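Local coordinates for YcgJ protein (Bacillus subtilis, PDB 1XXL) that is probably an S-adenosylmethionine-dependent methyltransferase, transferring a methyl group from the cofactor to an acceptor that is not yet known, at residues L122-Y126 with L227-L231; H125-E129 with E151-S155; A78-P84 with E109-V113; C46-T52 with V71-T77; I198-N202 with L216-P222. All blocks are in the same frame, centred on the assembly; numbering follows the deposited sequence.

Contact 1 of 5, residues L122-Y126 with L227-L231; sequences LVDHY and LKAIL
The backbone hydrogen bonds Ile230 N to Asp124 O (3.1 Å) and Tyr126 N to Lys228 O (2.8 Å, this carbonyl being less surely placed) join strand 122-125 to strand 227-231 as antiparallel neighbours in the mixed sheet of a class I, Rossmann-like methyltransferase fold. The return bond from Asp124 N to Ile230 O is weak at 3.4 Å. Both strands are extended, their axes 4.8 Å apart and almost exactly antiparallel (173°). Asp124 and Ile230 form a hydrogen-bonded pair, flanked by the non-hydrogen-bonded pairs Val123-Leu231 and His125-Ala229, whose side chains share the other face of the sheet. One water links Tyr126 O (2.7 Å) to Lys228 N (3.0 Å). Asp124 OD2 accepts from His125 N at 2.9 Å and is also hydrogen-bonded to His98, whose ring stacks on that of His125. Leu227 CD2 sits over the His125 ring, 4.0 Å from its centroid, in a CH-pi contact. The Tyr126 ring (chi1 p, chi2 -93°) folds back across the neighbouring strand, with Lys228 CB 3.7 Å from its centroid and Ile230 CG2 3.7 Å from Tyr126 CD1. With chi1 t on both residues, Val123 CG2 meets Leu231 CD1 at 3.7 Å.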
# COMPACT_ATOMS: atom_id res chain seq x y z
N LEU A 122 6.88 0.69 -3.58
CA LEU A 122 6.01 0.53 -2.44
C LEU A 122 5.34 1.85 -2.13
O LEU A 122 6.02 2.83 -1.83
CB LEU A 122 6.87 0.05 -1.26
CG LEU A 122 6.26 0.04 0.11
CD1 LEU A 122 5.17 -1.01 0.18
CD2 LEU A 122 7.35 -0.22 1.17
N VAL A 123 4.01 1.87 -2.22
CA VAL A 123 3.22 2.99 -1.77
C VAL A 123 2.38 2.55 -0.59
O VAL A 123 1.68 1.54 -0.65
CB VAL A 123 2.27 3.57 -2.91
CG1 VAL A 123 1.24 4.56 -2.34
CG2 VAL A 123 3.10 4.23 -3.93
N ASP A 124 2.48 3.31 0.49
CA ASP A 124 1.57 3.12 1.59
C ASP A 124 1.53 4.37 2.43
O ASP A 124 2.32 5.28 2.27
CB ASP A 124 1.97 1.87 2.43
CG ASP A 124 0.76 1.16 3.06
OD1 ASP A 124 0.97 0.06 3.61
OD2 ASP A 124 -0.38 1.70 3.02
N HIS A 125 0.56 4.44 3.33
CA HIS A 125 0.65 5.42 4.38
C HIS A 125 1.53 4.81 5.49
O HIS A 125 1.72 3.60 5.56
CB HIS A 125 -0.70 5.97 4.86
CG HIS A 125 -1.79 4.96 4.92
ND1 HIS A 125 -2.05 4.21 6.03
CD2 HIS A 125 -2.72 4.61 3.99
CE1 HIS A 125 -3.08 3.41 5.80
NE2 HIS A 125 -3.50 3.63 4.56
N TYR A 126 2.15 5.68 6.27
CA TYR A 126 3.13 5.24 7.24
C TYR A 126 2.91 5.91 8.60
O TYR A 126 2.27 6.93 8.70
CB TYR A 126 4.54 5.50 6.70
CG TYR A 126 4.89 6.96 6.45
CD1 TYR A 126 4.70 7.54 5.21
CD2 TYR A 126 5.42 7.73 7.46
CE1 TYR A 126 5.06 8.87 4.98
CE2 TYR A 126 5.75 9.03 7.25
CZ TYR A 126 5.57 9.60 6.01
OH TYR A 126 5.88 10.92 5.83
N LEU A 227 -3.54 11.42 6.17
CA LEU A 227 -2.61 10.36 6.44
C LEU A 227 -1.27 10.75 5.80
O LEU A 227 -1.22 11.64 4.96
CB LEU A 227 -3.13 9.05 5.86
CG LEU A 227 -3.94 8.06 6.72
CD1 LEU A 227 -4.50 8.56 8.02
CD2 LEU A 227 -4.99 7.34 5.92
N LYS A 228 -0.19 10.10 6.25
CA LYS A 228 1.15 10.34 5.69
C LYS A 228 1.48 9.26 4.67
O LYS A 228 1.58 8.09 5.02
CB LYS A 228 2.21 10.30 6.80
CG LYS A 228 1.85 11.03 8.08
CD LYS A 228 1.37 12.44 7.84
CE LYS A 228 2.48 13.36 7.55
NZ LYS A 228 1.98 14.78 7.79
N ALA A 229 1.65 9.66 3.42
CA ALA A 229 1.83 8.72 2.32
C ALA A 229 3.20 8.88 1.73
O ALA A 229 3.79 9.96 1.83
CB ALA A 229 0.79 8.94 1.27
N ILE A 230 3.70 7.80 1.14
CA ILE A 230 5.01 7.81 0.52
C ILE A 230 5.08 6.83 -0.65
O ILE A 230 4.36 5.84 -0.69
CB ILE A 230 6.08 7.48 1.61
CG1 ILE A 230 7.48 7.84 1.13
CG2 ILE A 230 5.92 6.03 2.07
CD1 ILE A 230 8.59 7.72 2.22
N LEU A 231 5.96 7.12 -1.61
CA LEU A 231 6.46 6.10 -2.52
C LEU A 231 7.90 5.87 -2.17
O LEU A 231 8.74 6.80 -2.20
CB LEU A 231 6.37 6.51 -3.99
CG LEU A 231 7.15 5.60 -4.97
CD1 LEU A 231 6.64 4.18 -4.95
CD2 LEU A 231 7.07 6.14 -6.42
O HOH W 1 -0.22 7.70 8.12
O HOH W 2 4.20 11.91 4.06

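Contact 2 of 5, residues H125-E129 with E151-S155; sequences HYAPE and ESSLS
Segment 151-155 is extended and turns into a helix at Leu154, while 125-129 has no regular structure; their end-to-end directions differ by 45°, with Ala127 CA 4.5 Å from Ser153 CA. Glu151 (chi1 p) points toward the other segment, and its OE1 accepts from His125 ND1 at 2.8 Å in a His-carboxylate hydrogen bond; OE2 is held by Asn141 of helix 131-144. A water joins OE1 of Glu151 (3.1 Å) to Tyr126 O (2.7 Å). Ser152 points away but offers its carbonyl: Ala127 N donates to Ser152 O at 3.1 Å, and a second water connects Ser152 O (2.9 Å) with His125 O (2.8 Å). Ser153 is the N-cap, its OG capping a backbone N just past Ser155. Its CA lies 3.3 Å from Ala127 O in a CA-H...O contact. Leu154 (chi1 m, chi2 t) places CD2 over the Tyr126 ring, 3.8 Å from the centroid, and its N donates at 2.9 Å to a water that also binds Ala127 O and Glu129 OE1. At Ser155 the Glu129 carboxylate adds acceptors, OE1 for N (3.1 Å) and OE2 for OG (2.7 Å). With Ser153 N bonded to Glu156 OE2, a capping box starts helix 154-163.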
# COMPACT_ATOMS: atom_id res chain seq x y z
N HIS A 125 0.56 4.44 3.33
CA HIS A 125 0.65 5.42 4.38
C HIS A 125 1.53 4.81 5.49
O HIS A 125 1.72 3.60 5.56
CB HIS A 125 -0.70 5.97 4.86
CG HIS A 125 -1.79 4.96 4.92
ND1 HIS A 125 -2.05 4.21 6.03
CD2 HIS A 125 -2.72 4.61 3.99
CE1 HIS A 125 -3.08 3.41 5.80
NE2 HIS A 125 -3.50 3.63 4.56
N TYR A 126 2.15 5.68 6.27
CA TYR A 126 3.13 5.24 7.24
C TYR A 126 2.91 5.91 8.60
O TYR A 126 2.27 6.93 8.70
CB TYR A 126 4.54 5.50 6.70
CG TYR A 126 4.89 6.96 6.45
CD1 TYR A 126 4.70 7.54 5.21
CD2 TYR A 126 5.42 7.73 7.46
CE1 TYR A 126 5.06 8.87 4.98
CE2 TYR A 126 5.75 9.03 7.25
CZ TYR A 126 5.57 9.60 6.01
OH TYR A 126 5.88 10.92 5.83
N ALA A 127 3.48 5.29 9.63
CA ALA A 127 3.48 5.80 10.99
C ALA A 127 4.60 6.82 11.16
O ALA A 127 5.73 6.56 10.75
CB ALA A 127 3.70 4.64 11.96
N PRO A 128 4.30 7.98 11.77
CA PRO A 128 5.37 8.88 12.16
C PRO A 128 6.35 8.18 13.12
O PRO A 128 6.01 7.15 13.73
CB PRO A 128 4.63 10.03 12.85
CG PRO A 128 3.28 10.00 12.28
CD PRO A 128 2.98 8.54 12.08
N GLU A 129 7.55 8.72 13.21
CA GLU A 129 8.59 8.16 14.07
C GLU A 129 8.19 8.18 15.55
O GLU A 129 8.44 7.21 16.27
CB GLU A 129 9.90 8.92 13.85
CG GLU A 129 10.53 8.67 12.48
CD GLU A 129 10.85 7.18 12.24
OE1 GLU A 129 10.39 6.60 11.23
OE2 GLU A 129 11.56 6.59 13.09
N GLU A 151 0.64 -0.17 9.99
CA GLU A 151 1.42 0.65 9.09
C GLU A 151 2.75 0.98 9.77
O GLU A 151 2.79 1.59 10.87
CB GLU A 151 0.64 1.89 8.59
CG GLU A 151 0.33 2.99 9.57
CD GLU A 151 -0.99 3.71 9.23
OE1 GLU A 151 -0.96 4.75 8.53
OE2 GLU A 151 -2.07 3.21 9.65
N SER A 152 3.81 0.50 9.13
CA SER A 152 5.15 0.61 9.64
C SER A 152 5.64 2.05 9.53
O SER A 152 5.13 2.85 8.72
CB SER A 152 6.11 -0.32 8.87
OG SER A 152 5.77 -1.68 8.97
N SER A 153 6.64 2.39 10.35
CA SER A 153 7.33 3.67 10.24
C SER A 153 8.37 3.62 9.11
O SER A 153 8.71 2.54 8.63
CB SER A 153 7.99 4.03 11.58
OG SER A 153 9.10 3.19 11.83
N LEU A 154 8.87 4.79 8.69
CA LEU A 154 9.93 4.85 7.66
C LEU A 154 11.26 4.24 8.11
O LEU A 154 11.96 3.61 7.32
CB LEU A 154 10.13 6.29 7.17
CG LEU A 154 8.88 6.92 6.53
CD1 LEU A 154 9.19 8.32 6.02
CD2 LEU A 154 8.28 6.09 5.46
N SER A 155 11.60 4.44 9.37
CA SER A 155 12.70 3.71 10.02
C SER A 155 12.61 2.23 9.84
O SER A 155 13.59 1.58 9.51
CB SER A 155 12.60 3.91 11.54
OG SER A 155 13.34 5.01 11.84
O HOH W 3 3.95 2.00 6.25
O HOH W 1 -0.22 7.70 8.12
O HOH W 4 8.23 7.39 9.88

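Contact 3 of 5, residues A78-P84 with E109-V113; sequences AESLPFP and EVARV
Segment 78-84 is an irregular run whose backbone is extended from Leu81 (phi/psi -81/133) on to Phe83 and Pro84, interrupted at Pro82 (-80/-1). It passes along the last turn of helix 103-113, whose residues 109-113 are regularly helical, with Val113 N bonded to Glu109 O at 3.1 Å. The CA atoms come nearest at Glu79-Glu109 (6.4 Å) and Pro84-Val113 (6.1 Å). One helical turn apart, Glu109 (chi1 m, chi2 m) and Arg112 (chi1 and chi2 t) form an intrahelical salt bridge, Arg112 NE to Glu109 OE1 3.0 Å, supported by Arg112 NH2 to Glu109 OE2 at 3.1 Å. The paired charges then serve the loop backbone: Leu81 N donates to Glu109 OE2 at 2.8 Å, and Arg112 gives Phe83 O two bonds, from NH1 at 2.9 Å and NH2 at 3.2 Å. Arg112 NH1 also makes a salt bridge to Asp85. Beneath this polar layer Leu81 (chi1 m, chi2 t) points toward the helix and brings CD1 to 3.7 Å from Val113 CG2, while Phe83 CB lies 4.1 Å from Val113 CG1. Ala78 O approaches Glu109 CB at 3.2 Å. The contact joins the loop after strand 71-75, with Ala78 and Glu79 assigned to the S-adenosylmethionine site, to the C-terminal turn of helix 103-113 in this Rossmann-like methyltransferase domain.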
# COMPACT_ATOMS: atom_id res chain seq x y z
N ALA A 78 1.73 -12.22 0.05
CA ALA A 78 3.11 -11.76 -0.04
C ALA A 78 4.06 -12.58 0.83
O ALA A 78 5.24 -12.70 0.52
CB ALA A 78 3.19 -10.28 0.37
N GLU A 79 3.54 -13.12 1.93
CA GLU A 79 4.38 -13.89 2.85
C GLU A 79 4.81 -15.23 2.27
O GLU A 79 5.72 -15.85 2.78
CB GLU A 79 3.66 -14.13 4.19
CG GLU A 79 3.58 -12.88 5.06
CD GLU A 79 2.34 -12.03 4.82
OE1 GLU A 79 1.50 -12.38 3.95
OE2 GLU A 79 2.20 -11.01 5.53
N SER A 80 4.16 -15.68 1.21
CA SER A 80 4.53 -16.92 0.53
C SER A 80 4.23 -16.81 -0.94
O SER A 80 3.19 -17.22 -1.41
CB SER A 80 3.77 -18.12 1.13
OG SER A 80 4.34 -19.34 0.67
N LEU A 81 5.14 -16.19 -1.67
CA LEU A 81 5.02 -16.08 -3.11
C LEU A 81 5.50 -17.38 -3.76
O LEU A 81 6.56 -17.90 -3.42
CB LEU A 81 5.84 -14.91 -3.64
CG LEU A 81 5.43 -13.54 -3.12
CD1 LEU A 81 6.45 -12.51 -3.54
CD2 LEU A 81 4.03 -13.19 -3.61
N PRO A 82 4.72 -17.91 -4.71
CA PRO A 82 5.08 -19.18 -5.34
C PRO A 82 6.15 -19.11 -6.44
O PRO A 82 6.54 -20.14 -6.96
CB PRO A 82 3.73 -19.63 -5.92
CG PRO A 82 3.06 -18.31 -6.33
CD PRO A 82 3.42 -17.39 -5.20
N PHE A 83 6.65 -17.92 -6.75
CA PHE A 83 7.42 -17.69 -7.96
C PHE A 83 8.85 -18.02 -7.72
O PHE A 83 9.29 -18.02 -6.58
CB PHE A 83 7.27 -16.23 -8.42
CG PHE A 83 5.83 -15.82 -8.59
CD1 PHE A 83 5.06 -16.37 -9.61
CD2 PHE A 83 5.24 -14.96 -7.70
CE1 PHE A 83 3.73 -16.02 -9.76
CE2 PHE A 83 3.90 -14.61 -7.84
CZ PHE A 83 3.14 -15.14 -8.86
N PRO A 84 9.61 -18.31 -8.79
CA PRO A 84 11.04 -18.58 -8.65
C PRO A 84 11.84 -17.36 -8.17
O PRO A 84 11.40 -16.23 -8.34
CB PRO A 84 11.46 -18.93 -10.08
CG PRO A 84 10.23 -19.17 -10.82
CD PRO A 84 9.18 -18.37 -10.20
N GLU A 109 10.34 -12.13 0.92
CA GLU A 109 9.81 -12.77 -0.29
C GLU A 109 9.92 -11.86 -1.53
O GLU A 109 10.30 -12.32 -2.60
CB GLU A 109 8.35 -13.20 -0.08
CG GLU A 109 8.20 -14.50 0.67
CD GLU A 109 8.66 -15.73 -0.14
OE1 GLU A 109 9.81 -16.18 0.11
OE2 GLU A 109 7.91 -16.24 -1.01
N VAL A 110 9.58 -10.58 -1.36
CA VAL A 110 9.74 -9.59 -2.41
C VAL A 110 11.18 -9.58 -2.89
O VAL A 110 11.42 -9.67 -4.09
CB VAL A 110 9.33 -8.17 -1.95
CG1 VAL A 110 9.87 -7.10 -2.88
CG2 VAL A 110 7.83 -8.07 -1.86
N ALA A 111 12.14 -9.48 -1.96
CA ALA A 111 13.54 -9.46 -2.34
C ALA A 111 13.96 -10.73 -3.06
O ALA A 111 14.72 -10.67 -4.03
CB ALA A 111 14.46 -9.21 -1.12
N ARG A 112 13.45 -11.88 -2.61
CA ARG A 112 13.80 -13.17 -3.23
C ARG A 112 13.38 -13.24 -4.71
O ARG A 112 14.18 -13.61 -5.56
CB ARG A 112 13.18 -14.34 -2.44
CG ARG A 112 13.43 -15.67 -3.07
CD ARG A 112 12.81 -16.79 -2.26
NE ARG A 112 11.37 -16.82 -2.39
CZ ARG A 112 10.72 -17.25 -3.47
NH1 ARG A 112 11.37 -17.67 -4.52
NH2 ARG A 112 9.40 -17.25 -3.49
N VAL A 113 12.13 -12.87 -5.00
CA VAL A 113 11.58 -12.97 -6.36
C VAL A 113 11.95 -11.81 -7.29
O VAL A 113 11.74 -11.90 -8.50
CB VAL A 113 10.02 -13.19 -6.38
CG1 VAL A 113 9.65 -14.40 -5.58
CG2 VAL A 113 9.25 -11.97 -5.88

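Contact 4 of 5, residues C46-T52 with V71-T77; sequences CIGVDAT and VRFQQGT
From Cys46 onward, strand 46-50 runs parallel to strand 71-75, the axes 4.7 Å apart and crossing at -23°. Cys46 pairs with Val71, its O accepting from Arg72 N at 2.9 Å and its CB 3.9 Å from Val71 CG1. Ile47, opposite Arg72, faces the other side of the sheet. Gly48 N donates to Arg72 O (2.8 Å) and Gly48 O accepts from Gln74 N (2.9 Å); a CB here would collide with the Phe73 ring. Val49 CG1 lies 3.9 Å from Gln74 CG (chi1 p). Asp50 N reaches Gln74 O at 3.1 Å, and Asp50 O receives Gly76 N at 2.9 Å. Beyond the strand, Ala51 O accepts from Gln75 NE2 at 2.8 Å, and Thr52, N-cap of helix 53-66, donates its N to Asp50 OD2 (3.2 Å) in an Asx turn. Asp50 OD1 also bonds Gly31 N: the carboxylate links strand end, helix start and glycine-rich loop, consistent with the ribose-binding acid of class I methyltransferases, and Asp50 and Ala51 are assigned to S-adenosylmethionine binding.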
# COMPACT_ATOMS: atom_id res chain seq x y z
N CYS A 46 2.09 -8.53 -16.68
CA CYS A 46 1.80 -8.23 -15.29
C CYS A 46 1.10 -9.41 -14.63
O CYS A 46 0.16 -9.96 -15.18
CB CYS A 46 0.87 -7.05 -15.20
SG CYS A 46 1.53 -5.61 -15.90
N ILE A 47 1.58 -9.79 -13.45
CA ILE A 47 0.95 -10.81 -12.64
C ILE A 47 0.52 -10.15 -11.34
O ILE A 47 1.30 -9.47 -10.71
CB ILE A 47 1.91 -11.95 -12.36
CG1 ILE A 47 2.22 -12.67 -13.66
CG2 ILE A 47 1.28 -12.93 -11.37
CD1 ILE A 47 3.20 -13.80 -13.48
N GLY A 48 -0.75 -10.34 -10.98
CA GLY A 48 -1.28 -9.82 -9.73
C GLY A 48 -1.55 -10.94 -8.75
O GLY A 48 -2.03 -12.00 -9.15
N VAL A 49 -1.21 -10.75 -7.48
CA VAL A 49 -1.66 -11.68 -6.44
C VAL A 49 -2.55 -10.94 -5.46
O VAL A 49 -2.25 -9.80 -5.07
CB VAL A 49 -0.50 -12.42 -5.71
CG1 VAL A 49 0.32 -13.23 -6.69
CG2 VAL A 49 0.39 -11.47 -4.99
N ASP A 50 -3.66 -11.57 -5.09
CA ASP A 50 -4.54 -11.05 -4.06
C ASP A 50 -4.96 -12.19 -3.12
O ASP A 50 -5.05 -13.36 -3.52
CB ASP A 50 -5.75 -10.31 -4.65
CG ASP A 50 -6.44 -9.38 -3.61
OD1 ASP A 50 -6.15 -8.15 -3.60
OD2 ASP A 50 -7.23 -9.90 -2.77
N ALA A 51 -5.20 -11.85 -1.86
CA ALA A 51 -5.49 -12.85 -0.84
C ALA A 51 -6.88 -13.47 -0.98
O ALA A 51 -7.10 -14.57 -0.51
CB ALA A 51 -5.31 -12.26 0.55
N THR A 52 -7.81 -12.79 -1.64
CA THR A 52 -9.19 -13.26 -1.71
C THR A 52 -9.54 -13.73 -3.11
O THR A 52 -9.20 -13.08 -4.09
CB THR A 52 -10.20 -12.17 -1.26
OG1 THR A 52 -10.33 -11.17 -2.28
CG2 THR A 52 -9.73 -11.49 0.01
N VAL A 71 -2.14 -9.47 -18.69
CA VAL A 71 -2.25 -9.37 -17.25
C VAL A 71 -2.95 -10.63 -16.75
O VAL A 71 -3.91 -11.08 -17.36
CB VAL A 71 -3.02 -8.07 -16.77
CG1 VAL A 71 -2.41 -6.83 -17.35
CG2 VAL A 71 -4.50 -8.14 -17.12
N ARG A 72 -2.45 -11.23 -15.67
CA ARG A 72 -3.10 -12.40 -15.07
C ARG A 72 -3.17 -12.20 -13.56
O ARG A 72 -2.33 -11.51 -12.98
CB ARG A 72 -2.35 -13.70 -15.45
CG ARG A 72 -2.63 -14.19 -16.90
CD ARG A 72 -2.11 -15.64 -17.18
NE ARG A 72 -2.77 -16.65 -16.29
CZ ARG A 72 -3.62 -17.61 -16.67
NH1 ARG A 72 -3.93 -17.82 -17.94
NH2 ARG A 72 -4.14 -18.40 -15.73
N PHE A 73 -4.19 -12.77 -12.93
CA PHE A 73 -4.39 -12.65 -11.49
C PHE A 73 -4.45 -14.03 -10.86
O PHE A 73 -4.89 -14.99 -11.47
CB PHE A 73 -5.64 -11.83 -11.17
CG PHE A 73 -5.60 -10.45 -11.77
CD1 PHE A 73 -6.16 -10.21 -13.03
CD2 PHE A 73 -4.93 -9.41 -11.13
CE1 PHE A 73 -6.08 -8.98 -13.62
CE2 PHE A 73 -4.85 -8.15 -11.72
CZ PHE A 73 -5.41 -7.94 -12.96
N GLN A 74 -3.91 -14.14 -9.67
CA GLN A 74 -4.04 -15.38 -8.93
C GLN A 74 -4.17 -15.08 -7.46
O GLN A 74 -3.87 -13.97 -7.02
CB GLN A 74 -2.89 -16.33 -9.23
CG GLN A 74 -1.50 -15.89 -8.80
CD GLN A 74 -0.44 -16.91 -9.21
OE1 GLN A 74 -0.16 -17.09 -10.39
NE2 GLN A 74 0.12 -17.60 -8.24
N GLN A 75 -4.66 -16.07 -6.72
CA GLN A 75 -4.77 -15.94 -5.29
C GLN A 75 -3.42 -16.25 -4.64
O GLN A 75 -2.74 -17.22 -4.99
CB GLN A 75 -5.86 -16.85 -4.72
CG GLN A 75 -6.06 -16.67 -3.21
CD GLN A 75 -7.20 -17.53 -2.66
OE1 GLN A 75 -7.57 -18.55 -3.24
NE2 GLN A 75 -7.77 -17.10 -1.52
N GLY A 76 -3.04 -15.43 -3.67
CA GLY A 76 -1.84 -15.70 -2.88
C GLY A 76 -1.54 -14.56 -1.94
O GLY A 76 -2.20 -13.52 -1.99
N THR A 77 -0.55 -14.77 -1.08
CA THR A 77 -0.12 -13.77 -0.10
C THR A 77 1.35 -13.44 -0.31
O THR A 77 2.12 -14.28 -0.78
CB THR A 77 -0.35 -14.26 1.34
OG1 THR A 77 0.40 -15.46 1.56
CG2 THR A 77 -1.82 -14.54 1.58

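Contact 5 of 5, residues I198-N202 with L216-P222; sequences ITHLN and LNQNGQP
Apolar contacts carry most of this meeting between the last turn of helix 191-202 and the loop 216-222. Ile198 (chi1 m, chi2 t) points toward the loop and sets CG1 at 3.8 Å from Pro222 CD. Leu201, one turn on and likewise m, t, brings CD1 to 3.8 Å from Pro222 CB and CB to 4.5 Å from Leu216 CD2. Pro222 thus packs against both helix residues, and Tyr180 of helix 180-187 touches all three of these side chains. A van der Waals contact places Ile198 CG2 3.6 Å from Gly220 O. The nearest CA pairs are Ile198-Pro222 at 6.6 Å and Asn202-Gly220 at 6.3 Å. The loop is a beta hairpin connection between strands 215-216 and 222-236, a type I turn from Asn217 to Gly220 with a G1 bulge (3:5 hairpin), so the helix packs on the turn end of the hairpin, far from the cofactor-binding residues. Backbone hydrogen bonds shape both partners: Gly220 N to Asn217 O at 2.9 Å and Asn217 N to Gln221 O at 2.8 Å in the loop, Asn202 N to Ile198 O at 2.9 Å in the helix. The Asn217 side chain adds ND2 to Gln221 O at 3.1 Å. Gly220, at the bulge with phi/psi 86/-4, has a positive phi readily accessible to glycine, and a CB at this position would point toward the helix and sit tightly against the side chain of Asn202.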
# COMPACT_ATOMS: atom_id res chain seq x y z
N ILE A 198 -14.80 8.91 16.45
CA ILE A 198 -15.08 10.32 16.70
C ILE A 198 -14.39 10.76 17.99
O ILE A 198 -13.74 11.80 18.02
CB ILE A 198 -16.60 10.62 16.72
CG1 ILE A 198 -17.20 10.40 15.31
CG2 ILE A 198 -16.86 12.02 17.20
CD1 ILE A 198 -18.75 10.33 15.26
N THR A 199 -14.51 9.95 19.05
CA THR A 199 -13.82 10.22 20.33
C THR A 199 -12.29 10.30 20.15
O THR A 199 -11.65 11.18 20.70
CB THR A 199 -14.15 9.12 21.39
OG1 THR A 199 -15.55 9.11 21.64
CG2 THR A 199 -13.44 9.37 22.70
N HIS A 200 -11.74 9.36 19.38
CA HIS A 200 -10.29 9.31 19.10
C HIS A 200 -9.81 10.61 18.46
O HIS A 200 -8.82 11.19 18.88
CB HIS A 200 -10.01 8.11 18.19
CG HIS A 200 -8.57 7.78 18.03
ND1 HIS A 200 -7.74 7.50 19.10
CD2 HIS A 200 -7.81 7.65 16.91
CE1 HIS A 200 -6.53 7.22 18.64
NE2 HIS A 200 -6.54 7.30 17.32
N LEU A 201 -10.54 11.06 17.43
CA LEU A 201 -10.21 12.30 16.71
C LEU A 201 -10.41 13.54 17.58
O LEU A 201 -9.60 14.45 17.55
CB LEU A 201 -11.03 12.40 15.41
CG LEU A 201 -10.66 11.40 14.30
CD1 LEU A 201 -11.72 11.32 13.16
CD2 LEU A 201 -9.29 11.69 13.71
N ASN A 202 -11.50 13.57 18.34
CA ASN A 202 -11.81 14.71 19.20
C ASN A 202 -10.87 14.86 20.38
O ASN A 202 -10.69 15.96 20.87
CB ASN A 202 -13.25 14.61 19.72
CG ASN A 202 -14.23 15.22 18.76
OD1 ASN A 202 -14.79 14.54 17.90
ND2 ASN A 202 -14.41 16.53 18.87
N LEU A 216 -12.51 19.47 12.38
CA LEU A 216 -13.76 19.08 13.06
C LEU A 216 -14.81 20.20 13.00
O LEU A 216 -14.47 21.38 12.95
CB LEU A 216 -13.47 18.77 14.54
CG LEU A 216 -12.31 17.81 14.86
CD1 LEU A 216 -12.02 17.77 16.34
CD2 LEU A 216 -12.63 16.44 14.35
N ASN A 217 -16.09 19.81 13.03
CA ASN A 217 -17.18 20.75 13.32
C ASN A 217 -17.15 21.16 14.79
O ASN A 217 -16.57 20.47 15.63
CB ASN A 217 -18.54 20.09 13.03
CG ASN A 217 -18.83 19.98 11.55
OD1 ASN A 217 -19.14 20.98 10.90
ND2 ASN A 217 -18.80 18.76 11.01
N GLN A 218 -17.79 22.29 15.11
CA GLN A 218 -17.88 22.74 16.51
C GLN A 218 -18.52 21.69 17.41
O GLN A 218 -18.12 21.56 18.54
CB GLN A 218 -18.66 24.05 16.67
CG GLN A 218 -17.98 25.23 16.00
CD GLN A 218 -18.16 26.57 16.73
OE1 GLN A 218 -19.14 26.77 17.48
NE2 GLN A 218 -17.23 27.51 16.49
N ASN A 219 -19.50 20.95 16.90
CA ASN A 219 -20.12 19.87 17.70
C ASN A 219 -19.32 18.56 17.73
O ASN A 219 -19.85 17.53 18.18
CB ASN A 219 -21.57 19.62 17.25
CG ASN A 219 -21.67 18.93 15.89
OD1 ASN A 219 -22.76 18.53 15.48
ND2 ASN A 219 -20.55 18.79 15.18
N GLY A 220 -18.07 18.59 17.27
CA GLY A 220 -17.18 17.43 17.33
C GLY A 220 -17.29 16.45 16.19
O GLY A 220 -16.54 15.49 16.14
N GLN A 221 -18.22 16.66 15.27
CA GLN A 221 -18.37 15.78 14.11
C GLN A 221 -17.15 16.00 13.20
O GLN A 221 -16.88 17.14 12.80
CB GLN A 221 -19.67 16.06 13.37
CG GLN A 221 -19.94 15.18 12.14
CD GLN A 221 -20.27 13.74 12.49
OE1 GLN A 221 -20.47 13.39 13.66
NE2 GLN A 221 -20.33 12.88 11.46
N PRO A 222 -16.36 14.93 12.93
CA PRO A 222 -15.15 15.15 12.13
C PRO A 222 -15.46 15.49 10.68
O PRO A 222 -16.47 15.05 10.14
CB PRO A 222 -14.40 13.82 12.25
CG PRO A 222 -15.05 13.13 13.44
CD PRO A 222 -16.47 13.53 13.36

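In the fold
Contacts 3 and 4, centres 12 Å apart, touch: Phe83 CZ packs 3.8 Å from Ile47 CG2, and Pro82 CG lies 3.6 Å from Gln74 NE2. Both hold residues assigned to the S-adenosylmethionine site. Contacts 1 and 2, centres 8 Å apart, share His125 and Tyr126 and the water on Tyr126 O; Ile230 CD1 meets Leu154 CD2 at 3.6 Å. Contact 1 shares the central sheet with contact 4 (centres 22 Å apart), and its Val123 side chain is about 4 Å from that of the cofactor-binding residue Arg94. Contact 5, nested in the loop closed by contact 1, comes within about 8 Å of its nearest atoms but is remote from contacts 3 and 4, centres 43 and 39 Å away.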